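Local coordinates for type I polyketide synthase PikAII (Streptomyces venezuelae, PDB 3QP9), which carries a C2-type ketoreductase domain with a Rossmann fold, which probably epimerises rather than reduces carrier-bound polyketide intermediates, at residues Pro262-Ala267 with Leu347-Thr352; Ala268-Arg273 with Ala467-Leu472; Ala424-His429 with Pro434-Val439. All coordinates share one frame; numbering follows the deposited sequence.

Overall arrangement
Contacts 1 and 3 lie within the ketoreductase domain; contact 2 joins helix 262-274 to helix 468-481. Contacts 1 and 2 share helix 262-274, and their centres are about 11 Å apart. They touch: L472 of contact 2 packs on E266 and A267 of contact 1. Contact 3 stands about 18 Å from contact 1 and 22 Å from contact 2, centre to centre. It touches neither, but reaches the same sheet as contact 1. Strand 396-402 lies between strands 343-348 and 435-441. Along the chain the segments of contacts 1 and 2 alternate, and contact 3 falls between the two segments of contact 2. Helix 468-481 thus returns late in the chain to pack on an early helix.

Contact 1: residues Pro262-Ala267 with Leu347-Thr352; sequences PAAAEA and LHLPPT
L349 and L347 each turn one methyl onto a face of helix 262-274 made of A263, A264 and A267. The three alanines point their CB atoms at the leucines, and the contact is apolar. L349 covers the start of the helix. Its CD2 sits 3.7 Å from A263 CB and 3.8 Å from A264 CB. The same methyl also lies 3.7 Å from A264 N, so it presses against the backbone too. With chi2 at 80°, L349 CD2 is the branch that continues outward from CA, and it makes the close contacts. L347 works one turn further along the helix. There chi2 is -173°, which makes CD1 the outward branch instead, and CD1 meets A267 CB at 4.0 Å. The two leucines thus reach one helix face with different methyls. Such short side chains let the helix come close: the CA atoms of A264 and L349 are 6.8 Å apart. The backbone of L349 is held by its N bonding to T257 OG1. On the sheet side, L347 pairs through its backbone with L255 and T257, and its side chain touches V398 and W247. Strand 343-348 thus runs between strands 253-256 and 396-402. Helix 262-274 follows strand 253-256 in the ketoreductase Rossmann fold and packs on the C-terminal end of strand 343-348 and the loop after it. H348 packs on helix 363-386, and L472 of helix 468-481 adds to the packing at A267.

Contact 2: residues Ala268-Arg273 with Ala467-Leu472; sequences ARRLAR and APATAL
R270 joins two helices of the Rossmann fold by a hydrogen bond and by packing of its guanidinium on L472. Helix 262-274 supplies the arginine. Helix 468-481, much later in the chain, supplies the partners from its first turns. The contact is partly buried. R270 leaves its helix with CG anti to the backbone N (chi1 175°), then bends at chi2 and chi3. This folded chain brings the guanidinium over L472, whose CB lies 4.0 Å from R270 CZ, above the centre of one face. The two side chains run past each other in opposite directions. Nearer the backbone, R270 CB approaches L472 CD1 at 4.2 Å. A469 CB lies 4.0 Å from R270 NH1, at the more exposed side. The other end of the guanidinium is held too, since R270 NH2 bonds to T473 OG1. T473 OG1 also bonds to A469 O, so arginine, threonine and carbonyl form one small polar cluster beside the L472 side chain. The bond across the helices runs from R270 NH1 to A469 O at 2.8 Å. It is clearly bent, with 138° at the hydrogen, and the oxygen stands 25° out of the guanidinium plane.

Contact 3: residues Ala424-His429 with Pro434-Val439; sequences ALAGQH and PTVTSV
A426 CB lies above the plane of the T437-S438 peptide group at its nitrogen end, displaced beyond S438 N and away from T437 C. A426 CB is 3.7 Å from S438 N and 4.3 Å from T437 C. Outside the contact, the H429 ring meets H166 edge-to-face. S438 CB, the first side-chain atom beyond that nitrogen, lies 3.8 Å from A426 CB. V436, two residues earlier on the same side of the strand, closes in as well. Its CG1 is anti to the backbone N (chi1 176°), and this branch meets A426 CA at 3.9 Å and A426 CB at 4.0 Å. The methyl of A426 thus rests against both V436 and S438, alternate residues that point their CB atoms to the helix side. T437, between them, points away, and its OG1 bonds to D483 O. L425 adds a looser contact, its carbonyl carbon 4.4 Å from V436 CG1. The fit is close: the CA atoms of A426 and V436 are 5.2 Å apart. S438 OG is turned anti to its own backbone N and bonds to D423 OD2, on the same helix one turn before A426. This adds a polar tie beside the apolar ones. The contact belongs to the beta-alpha-beta unit of strand 396-402, helix 413-426 and strand 435-441. T437 pairs through its backbone with L397 and L399 of strand 396-402. L425 packs on L399, and V436 on both L397 and L399. Helix 170-185 touches A424, while helix 363-386 reaches V436 through D381.

Contact 1: residues Pro262-Ala267 with Leu347-Thr352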
ATOM      1  N   PRO A 262      18.844  -9.168   8.940  1.00 42.86           N
ATOM      2  CA  PRO A 262      20.019  -8.994   8.036  1.00 41.61           C
ATOM      3  C   PRO A 262      19.970  -7.773   7.125  1.00 39.96           C
ATOM      4  O   PRO A 262      21.014  -7.148   6.882  1.00 37.73           O
ATOM      5  CB  PRO A 262      20.003 -10.286   7.186  1.00 42.97           C
ATOM      6  CG  PRO A 262      19.417 -11.326   8.132  1.00 44.40           C
ATOM      7  CD  PRO A 262      18.331 -10.558   8.920  1.00 43.43           C
ATOM      8  N   ALA A 263      18.787  -7.441   6.614  1.00 37.50           N
ATOM      9  CA  ALA A 263      18.676  -6.250   5.742  1.00 36.40           C
ATOM     10  C   ALA A 263      19.138  -5.003   6.441  1.00 33.46           C
ATOM     11  O   ALA A 263      19.799  -4.179   5.858  1.00 32.48           O
ATOM     12  CB  ALA A 263      17.266  -6.085   5.188  1.00 36.46           C
ATOM     13  N   ALA A 264      18.814  -4.900   7.714  1.00 32.06           N
ATOM     14  CA  ALA A 264      18.953  -3.697   8.470  1.00 30.40           C
ATOM     15  C   ALA A 264      20.386  -3.574   8.959  1.00 29.58           C
ATOM     16  O   ALA A 264      20.984  -2.487   8.887  1.00 28.95           O
ATOM     17  CB  ALA A 264      17.971  -3.682   9.639  1.00 29.86           C
ATOM     18  N   ALA A 265      20.945  -4.701   9.390  1.00 31.25           N
ATOM     19  CA  ALA A 265      22.420  -4.805   9.570  1.00 31.66           C
ATOM     20  C   ALA A 265      23.303  -4.388   8.378  1.00 30.41           C
ATOM     21  O   ALA A 265      24.291  -3.608   8.552  1.00 32.92           O
ATOM     22  CB  ALA A 265      22.843  -6.263  10.119  1.00 32.65           C
ATOM     23  N   GLU A 266      23.025  -4.918   7.187  1.00 29.67           N
ATOM     24  CA  GLU A 266      23.729  -4.478   5.985  1.00 29.20           C
ATOM     25  C   GLU A 266      23.591  -3.021   5.712  1.00 28.19           C
ATOM     26  O   GLU A 266      24.582  -2.357   5.292  1.00 27.52           O
ATOM     27  CB  GLU A 266      23.375  -5.311   4.726  1.00 30.24           C
ATOM     28  CG  GLU A 266      23.968  -6.791   4.795  1.00 32.91           C
ATOM     29  CD  GLU A 266      25.515  -6.790   4.918  1.00 40.20           C
ATOM     30  OE1 GLU A 266      26.203  -5.920   4.342  1.00 34.71           O
ATOM     31  OE2 GLU A 266      26.036  -7.613   5.688  1.00 49.05           O
ATOM     32  N   ALA A 267      22.371  -2.485   5.910  1.00 27.78           N
ATOM     33  CA  ALA A 267      22.158  -1.026   5.709  1.00 28.04           C
ATOM     34  C   ALA A 267      23.015  -0.190   6.629  1.00 28.74           C
ATOM     35  O   ALA A 267      23.645   0.808   6.246  1.00 27.04           O
ATOM     36  CB  ALA A 267      20.695  -0.702   5.921  1.00 27.10           C
ATOM     37  N   LEU A 347      15.902   4.849   8.624  1.00 27.46           N
ATOM     38  CA  LEU A 347      15.684   3.736   7.768  1.00 28.72           C
ATOM     39  C   LEU A 347      14.770   2.811   8.518  1.00 28.12           C
ATOM     40  O   LEU A 347      15.179   2.186   9.479  1.00 28.56           O
ATOM     41  CB  LEU A 347      16.942   2.938   7.281  1.00 25.44           C
ATOM     42  CG  LEU A 347      17.943   3.853   6.571  1.00 28.84           C
ATOM     43  CD1 LEU A 347      19.093   2.976   5.939  1.00 26.24           C
ATOM     44  CD2 LEU A 347      17.260   4.612   5.449  1.00 30.73           C
ATOM     45  N   HIS A 348      13.510   2.800   8.105  1.00 27.66           N
ATOM     46  CA  HIS A 348      12.516   2.006   8.814  1.00 29.43           C
ATOM     47  C   HIS A 348      12.211   0.663   8.175  1.00 30.22           C
ATOM     48  O   HIS A 348      11.635   0.647   7.105  1.00 31.32           O
ATOM     49  CB  HIS A 348      11.220   2.795   9.122  1.00 28.66           C
ATOM     50  CG  HIS A 348      10.264   2.012   9.988  1.00 33.08           C
ATOM     51  ND1 HIS A 348       8.916   1.898   9.707  1.00 35.23           N
ATOM     52  CD2 HIS A 348      10.476   1.290  11.115  1.00 28.54           C
ATOM     53  CE1 HIS A 348       8.333   1.151  10.636  1.00 24.63           C
ATOM     54  NE2 HIS A 348       9.263   0.755  11.499  1.00 36.13           N
ATOM     55  N   LEU A 349      12.561  -0.444   8.847  1.00 30.07           N
ATOM     56  CA  LEU A 349      12.440  -1.792   8.274  1.00 32.82           C
ATOM     57  C   LEU A 349      11.509  -2.587   9.168  1.00 33.33           C
ATOM     58  O   LEU A 349      11.973  -3.235  10.104  1.00 33.09           O
ATOM     59  CB  LEU A 349      13.799  -2.515   8.120  1.00 30.34           C
ATOM     60  CG  LEU A 349      14.750  -1.892   7.090  1.00 33.00           C
ATOM     61  CD1 LEU A 349      15.494  -0.661   7.689  1.00 29.76           C
ATOM     62  CD2 LEU A 349      15.793  -3.000   6.588  1.00 35.23           C
ATOM     63  N   PRO A 350      10.188  -2.470   8.933  1.00 35.40           N
ATOM     64  CA  PRO A 350       9.246  -3.187   9.777  1.00 36.29           C
ATOM     65  C   PRO A 350       9.339  -4.671   9.601  1.00 38.06           C
ATOM     66  O   PRO A 350       9.779  -5.146   8.549  1.00 36.37           O
ATOM     67  CB  PRO A 350       7.876  -2.664   9.330  1.00 36.85           C
ATOM     68  CG  PRO A 350       8.076  -2.140   7.952  1.00 34.37           C
ATOM     69  CD  PRO A 350       9.480  -1.531   8.025  1.00 35.11           C
ATOM     70  N   PRO A 351       8.926  -5.403  10.637  1.00 40.11           N
ATOM     71  CA  PRO A 351       9.096  -6.858  10.613  1.00 40.92           C
ATOM     72  C   PRO A 351       8.327  -7.528   9.495  1.00 41.08           C
ATOM     73  O   PRO A 351       7.301  -7.028   8.978  1.00 39.30           O
ATOM     74  CB  PRO A 351       8.685  -7.303  12.054  1.00 41.93           C
ATOM     75  CG  PRO A 351       7.824  -6.244  12.569  1.00 41.28           C
ATOM     76  CD  PRO A 351       8.351  -4.931  11.919  1.00 41.14           C
ATOM     77  N   THR A 352       8.835  -8.667   9.087  1.00 43.11           N
ATOM     78  CA  THR A 352       8.120  -9.450   8.123  1.00 46.88           C
ATOM     79  C   THR A 352       6.862 -10.031   8.815  1.00 47.43           C
ATOM     80  O   THR A 352       6.782 -10.118  10.030  1.00 47.82           O
ATOM     81  CB  THR A 352       9.098 -10.384   7.370  1.00 47.77           C
ATOM     82  OG1 THR A 352       8.684 -10.491   5.996  1.00 53.97           O
ATOM     83  CG2 THR A 352       9.194 -11.689   8.019  1.00 49.46           C
TER

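Contact 2: residues Ala268-Arg273 with Ala467-Leu472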
ATOM      1  N   ALA A 268      23.054  -0.567   7.887  1.00 28.39           N
ATOM      2  CA  ALA A 268      23.930   0.111   8.833  1.00 28.25           C
ATOM      3  C   ALA A 268      25.417  -0.075   8.522  1.00 27.02           C
ATOM      4  O   ALA A 268      26.171   0.898   8.629  1.00 28.11           O
ATOM      5  CB  ALA A 268      23.574  -0.363  10.303  1.00 29.75           C
ATOM      6  N   ARG A 269      25.843  -1.266   8.073  1.00 27.95           N
ATOM      7  CA  ARG A 269      27.227  -1.460   7.613  1.00 29.87           C
ATOM      8  C   ARG A 269      27.517  -0.528   6.451  1.00 27.46           C
ATOM      9  O   ARG A 269      28.565   0.103   6.397  1.00 27.06           O
ATOM     10  CB  ARG A 269      27.567  -2.880   7.146  1.00 29.95           C
ATOM     11  CG  ARG A 269      27.395  -3.936   8.202  1.00 31.25           C
ATOM     12  CD  ARG A 269      27.829  -5.303   7.666  1.00 28.54           C
ATOM     13  NE  ARG A 269      27.917  -6.167   8.813  1.00 38.25           N
ATOM     14  CZ  ARG A 269      27.038  -7.100   9.157  1.00 39.88           C
ATOM     15  NH1 ARG A 269      27.298  -7.775  10.238  1.00 43.11           N
ATOM     16  NH2 ARG A 269      25.951  -7.338   8.433  1.00 38.70           N
ATOM     17  N   ARG A 270      26.577  -0.457   5.524  1.00 28.60           N
ATOM     18  CA  ARG A 270      26.769   0.429   4.377  1.00 28.97           C
ATOM     19  C   ARG A 270      26.863   1.857   4.794  1.00 26.66           C
ATOM     20  O   ARG A 270      27.680   2.628   4.226  1.00 26.91           O
ATOM     21  CB  ARG A 270      25.663   0.233   3.316  1.00 29.00           C
ATOM     22  CG  ARG A 270      25.684   1.169   2.157  1.00 32.33           C
ATOM     23  CD  ARG A 270      26.927   0.976   1.274  1.00 36.70           C
ATOM     24  NE  ARG A 270      26.838  -0.293   0.565  1.00 36.94           N
ATOM     25  CZ  ARG A 270      26.292  -0.446  -0.658  1.00 30.93           C
ATOM     26  NH1 ARG A 270      26.280  -1.655  -1.186  1.00 34.95           N
ATOM     27  NH2 ARG A 270      25.843   0.589  -1.353  1.00 28.74           N
ATOM     28  N   LEU A 271      25.995   2.311   5.709  1.00 26.57           N
ATOM     29  CA  LEU A 271      26.082   3.734   6.136  1.00 25.96           C
ATOM     30  C   LEU A 271      27.434   4.031   6.779  1.00 25.82           C
ATOM     31  O   LEU A 271      28.124   5.024   6.484  1.00 25.96           O
ATOM     32  CB  LEU A 271      24.939   3.990   7.141  1.00 28.89           C
ATOM     33  CG  LEU A 271      23.542   4.097   6.501  1.00 28.13           C
ATOM     34  CD1 LEU A 271      22.419   3.880   7.468  1.00 23.11           C
ATOM     35  CD2 LEU A 271      23.478   5.523   6.010  1.00 27.49           C
ATOM     36  N   ALA A 272      27.902   3.115   7.580  1.00 25.21           N
ATOM     37  CA  ALA A 272      29.248   3.326   8.187  1.00 26.83           C
ATOM     38  C   ALA A 272      30.325   3.385   7.119  1.00 26.35           C
ATOM     39  O   ALA A 272      31.178   4.313   7.116  1.00 27.50           O
ATOM     40  CB  ALA A 272      29.538   2.207   9.089  1.00 24.95           C
ATOM     41  N   ARG A 273      30.281   2.427   6.211  1.00 27.59           N
ATOM     42  CA  ARG A 273      31.255   2.432   5.143  1.00 29.52           C
ATOM     43  C   ARG A 273      31.246   3.748   4.360  1.00 29.22           C
ATOM     44  O   ARG A 273      32.284   4.252   3.989  1.00 30.60           O
ATOM     45  CB  ARG A 273      31.204   1.193   4.223  1.00 29.84           C
ATOM     46  CG  ARG A 273      31.792  -0.104   4.907  1.00 29.76           C
ATOM     47  CD  ARG A 273      31.966  -1.328   3.931  1.00 35.89           C
ATOM     48  NE  ARG A 273      32.443  -2.500   4.689  1.00 38.05           N
ATOM     49  CZ  ARG A 273      31.660  -3.533   5.019  1.00 45.82           C
ATOM     50  NH1 ARG A 273      32.185  -4.540   5.712  1.00 45.59           N
ATOM     51  NH2 ARG A 273      30.370  -3.582   4.614  1.00 41.29           N
ATOM     52  N   ALA A 467      20.444  -9.153  -4.514  1.00 31.50           N
ATOM     53  CA  ALA A 467      21.669  -9.122  -3.638  1.00 32.78           C
ATOM     54  C   ALA A 467      21.647  -7.831  -2.774  1.00 31.76           C
ATOM     55  O   ALA A 467      21.266  -6.765  -3.248  1.00 30.87           O
ATOM     56  CB  ALA A 467      22.936  -9.211  -4.406  1.00 30.57           C
ATOM     57  N   PRO A 468      21.996  -7.977  -1.487  1.00 33.49           N
ATOM     58  CA  PRO A 468      21.888  -6.934  -0.476  1.00 32.25           C
ATOM     59  C   PRO A 468      22.735  -5.733  -0.875  1.00 31.58           C
ATOM     60  O   PRO A 468      22.239  -4.609  -0.859  1.00 31.00           O
ATOM     61  CB  PRO A 468      22.396  -7.633   0.807  1.00 34.06           C
ATOM     62  CG  PRO A 468      21.898  -9.067   0.600  1.00 36.55           C
ATOM     63  CD  PRO A 468      22.066  -9.336  -0.885  1.00 34.13           C
ATOM     64  N   ALA A 469      23.951  -5.987  -1.318  1.00 30.09           N
ATOM     65  CA  ALA A 469      24.837  -4.926  -1.773  1.00 31.28           C
ATOM     66  C   ALA A 469      24.271  -4.073  -2.925  1.00 31.12           C
ATOM     67  O   ALA A 469      24.373  -2.817  -2.906  1.00 31.44           O
ATOM     68  CB  ALA A 469      26.174  -5.558  -2.228  1.00 32.22           C
ATOM     69  N   THR A 470      23.829  -4.762  -3.989  1.00 30.38           N
ATOM     70  CA  THR A 470      23.171  -4.145  -5.120  1.00 30.03           C
ATOM     71  C   THR A 470      21.896  -3.383  -4.730  1.00 29.85           C
ATOM     72  O   THR A 470      21.731  -2.236  -5.163  1.00 28.99           O
ATOM     73  CB  THR A 470      22.858  -5.198  -6.186  1.00 32.23           C
ATOM     74  OG1 THR A 470      24.081  -5.875  -6.430  1.00 31.90           O
ATOM     75  CG2 THR A 470      22.394  -4.566  -7.478  1.00 31.64           C
ATOM     76  N   ALA A 471      21.065  -3.991  -3.890  1.00 28.31           N
ATOM     77  CA  ALA A 471      19.826  -3.370  -3.419  1.00 29.10           C
ATOM     78  C   ALA A 471      20.175  -2.081  -2.673  1.00 28.51           C
ATOM     79  O   ALA A 471      19.512  -1.047  -2.829  1.00 28.56           O
ATOM     80  CB  ALA A 471      19.019  -4.344  -2.501  1.00 28.43           C
ATOM     81  N   LEU A 472      21.205  -2.117  -1.828  1.00 27.46           N
ATOM     82  CA  LEU A 472      21.474  -0.921  -1.027  1.00 26.26           C
ATOM     83  C   LEU A 472      22.035   0.161  -1.928  1.00 26.06           C
ATOM     84  O   LEU A 472      21.814   1.316  -1.680  1.00 25.38           O
ATOM     85  CB  LEU A 472      22.417  -1.179   0.170  1.00 25.72           C
ATOM     86  CG  LEU A 472      21.744  -1.968   1.284  1.00 28.02           C
ATOM     87  CD1 LEU A 472      22.759  -2.613   2.287  1.00 30.27           C
ATOM     88  CD2 LEU A 472      20.708  -1.090   2.003  1.00 30.57           C
TER

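Contact 3: residues Ala424-His429 with Pro434-Val439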
ATOM      1  N   ALA A 424       1.409   5.241   0.631  1.00 27.12           N
ATOM      2  CA  ALA A 424       0.560   6.448   0.723  1.00 28.02           C
ATOM      3  C   ALA A 424       1.061   7.572   1.578  1.00 28.17           C
ATOM      4  O   ALA A 424       0.732   8.720   1.298  1.00 28.53           O
ATOM      5  CB  ALA A 424      -0.856   6.087   1.246  1.00 26.00           C
ATOM      6  N   LEU A 425       1.679   7.258   2.726  1.00 28.24           N
ATOM      7  CA  LEU A 425       2.371   8.291   3.553  1.00 29.50           C
ATOM      8  C   LEU A 425       3.288   9.074   2.664  1.00 29.95           C
ATOM      9  O   LEU A 425       3.360  10.292   2.774  1.00 31.49           O
ATOM     10  CB  LEU A 425       3.134   7.642   4.708  1.00 31.20           C
ATOM     11  CG  LEU A 425       2.382   7.127   5.943  1.00 33.09           C
ATOM     12  CD1 LEU A 425       3.387   6.543   6.921  1.00 35.82           C
ATOM     13  CD2 LEU A 425       1.592   8.225   6.685  1.00 35.65           C
ATOM     14  N   ALA A 426       4.006   8.406   1.747  1.00 29.31           N
ATOM     15  CA  ALA A 426       4.918   9.123   0.870  1.00 28.30           C
ATOM     16  C   ALA A 426       4.248  10.118  -0.094  1.00 29.17           C
ATOM     17  O   ALA A 426       4.888  11.063  -0.598  1.00 30.97           O
ATOM     18  CB  ALA A 426       5.829   8.153   0.148  1.00 29.41           C
ATOM     19  N   GLY A 427       2.978   9.919  -0.376  1.00 27.87           N
ATOM     20  CA  GLY A 427       2.261  10.790  -1.257  1.00 29.66           C
ATOM     21  C   GLY A 427       1.486  11.952  -0.607  1.00 29.32           C
ATOM     22  O   GLY A 427       0.789  12.661  -1.327  1.00 29.97           O
ATOM     23  N   GLN A 428       1.566  12.098   0.718  1.00 30.99           N
ATOM     24  CA  GLN A 428       0.907  13.134   1.536  1.00 34.74           C
ATOM     25  C   GLN A 428       1.750  14.415   1.494  1.00 37.07           C
ATOM     26  O   GLN A 428       2.976  14.315   1.392  1.00 38.70           O
ATOM     27  CB  GLN A 428       0.859  12.696   2.991  1.00 34.70           C
ATOM     28  CG  GLN A 428      -0.140  11.636   3.293  1.00 35.14           C
ATOM     29  CD  GLN A 428      -0.570  11.631   4.739  1.00 40.01           C
ATOM     30  OE1 GLN A 428      -1.631  12.193   5.127  1.00 43.74           O
ATOM     31  NE2 GLN A 428       0.220  10.975   5.549  1.00 33.66           N
ATOM     32  N   HIS A 429       1.143  15.594   1.567  1.00 39.09           N
ATOM     33  CA  HIS A 429       1.932  16.827   1.592  1.00 43.04           C
ATOM     34  C   HIS A 429       2.566  17.000   2.988  1.00 44.71           C
ATOM     35  O   HIS A 429       1.914  16.792   4.037  1.00 44.51           O
ATOM     36  CB  HIS A 429       1.005  18.004   1.291  1.00 44.26           C
ATOM     37  CG  HIS A 429       1.710  19.308   1.016  1.00 51.90           C
ATOM     38  ND1 HIS A 429       1.468  20.057  -0.116  1.00 57.68           N
ATOM     39  CD2 HIS A 429       2.623  20.009   1.739  1.00 57.41           C
ATOM     40  CE1 HIS A 429       2.219  21.150  -0.093  1.00 61.77           C
ATOM     41  NE2 HIS A 429       2.932  21.143   1.022  1.00 58.98           N
ATOM     42  N   PRO A 434       8.837  15.522   8.018  1.00 43.24           N
ATOM     43  CA  PRO A 434      10.024  14.927   7.393  1.00 40.59           C
ATOM     44  C   PRO A 434       9.752  14.668   5.898  1.00 39.91           C
ATOM     45  O   PRO A 434       8.585  14.536   5.466  1.00 39.09           O
ATOM     46  CB  PRO A 434      10.161  13.588   8.137  1.00 41.51           C
ATOM     47  CG  PRO A 434       8.765  13.207   8.587  1.00 39.94           C
ATOM     48  CD  PRO A 434       8.124  14.564   8.892  1.00 42.50           C
ATOM     49  N   THR A 435      10.797  14.516   5.105  1.00 37.94           N
ATOM     50  CA  THR A 435      10.603  14.179   3.724  1.00 36.39           C
ATOM     51  C   THR A 435      10.513  12.660   3.706  1.00 33.79           C
ATOM     52  O   THR A 435      11.501  11.971   4.007  1.00 33.24           O
ATOM     53  CB  THR A 435      11.839  14.565   2.972  1.00 37.83           C
ATOM     54  OG1 THR A 435      12.018  15.998   3.079  1.00 43.12           O
ATOM     55  CG2 THR A 435      11.738  14.125   1.484  1.00 36.72           C
ATOM     56  N   VAL A 436       9.361  12.122   3.348  1.00 31.87           N
ATOM     57  CA  VAL A 436       9.160  10.637   3.382  1.00 30.31           C
ATOM     58  C   VAL A 436       9.415  10.007   2.023  1.00 30.12           C
ATOM     59  O   VAL A 436       8.921  10.531   0.996  1.00 30.65           O
ATOM     60  CB  VAL A 436       7.768  10.317   3.806  1.00 30.12           C
ATOM     61  CG1 VAL A 436       7.513   8.699   3.742  1.00 31.11           C
ATOM     62  CG2 VAL A 436       7.492  10.939   5.177  1.00 30.92           C
ATOM     63  N   THR A 437      10.198   8.918   1.966  1.00 28.20           N
ATOM     64  CA  THR A 437      10.355   8.168   0.718  1.00 26.61           C
ATOM     65  C   THR A 437       9.836   6.805   1.072  1.00 27.72           C
ATOM     66  O   THR A 437      10.168   6.328   2.167  1.00 28.85           O
ATOM     67  CB  THR A 437      11.857   8.103   0.303  1.00 26.52           C
ATOM     68  OG1 THR A 437      12.314   9.421  -0.073  1.00 28.02           O
ATOM     69  CG2 THR A 437      12.107   7.170  -0.892  1.00 26.45           C
ATOM     70  N   SER A 438       8.978   6.201   0.220  1.00 25.47           N
ATOM     71  CA  SER A 438       8.666   4.803   0.384  1.00 25.35           C
ATOM     72  C   SER A 438       9.343   4.011  -0.759  1.00 24.92           C
ATOM     73  O   SER A 438       9.105   4.248  -1.994  1.00 25.75           O
ATOM     74  CB  SER A 438       7.196   4.568   0.382  1.00 25.11           C
ATOM     75  OG  SER A 438       6.933   3.179   0.571  1.00 27.72           O
ATOM     76  N   VAL A 439      10.157   3.049  -0.397  1.00 24.40           N
ATOM     77  CA  VAL A 439      10.691   2.184  -1.455  1.00 25.82           C
ATOM     78  C   VAL A 439      10.020   0.789  -1.441  1.00 25.51           C
ATOM     79  O   VAL A 439      10.072   0.045  -0.438  1.00 27.25           O
ATOM     80  CB  VAL A 439      12.203   2.029  -1.348  1.00 26.70           C
ATOM     81  CG1 VAL A 439      12.676   1.169  -2.452  1.00 25.46           C
ATOM     82  CG2 VAL A 439      12.925   3.468  -1.495  1.00 28.86           C
TER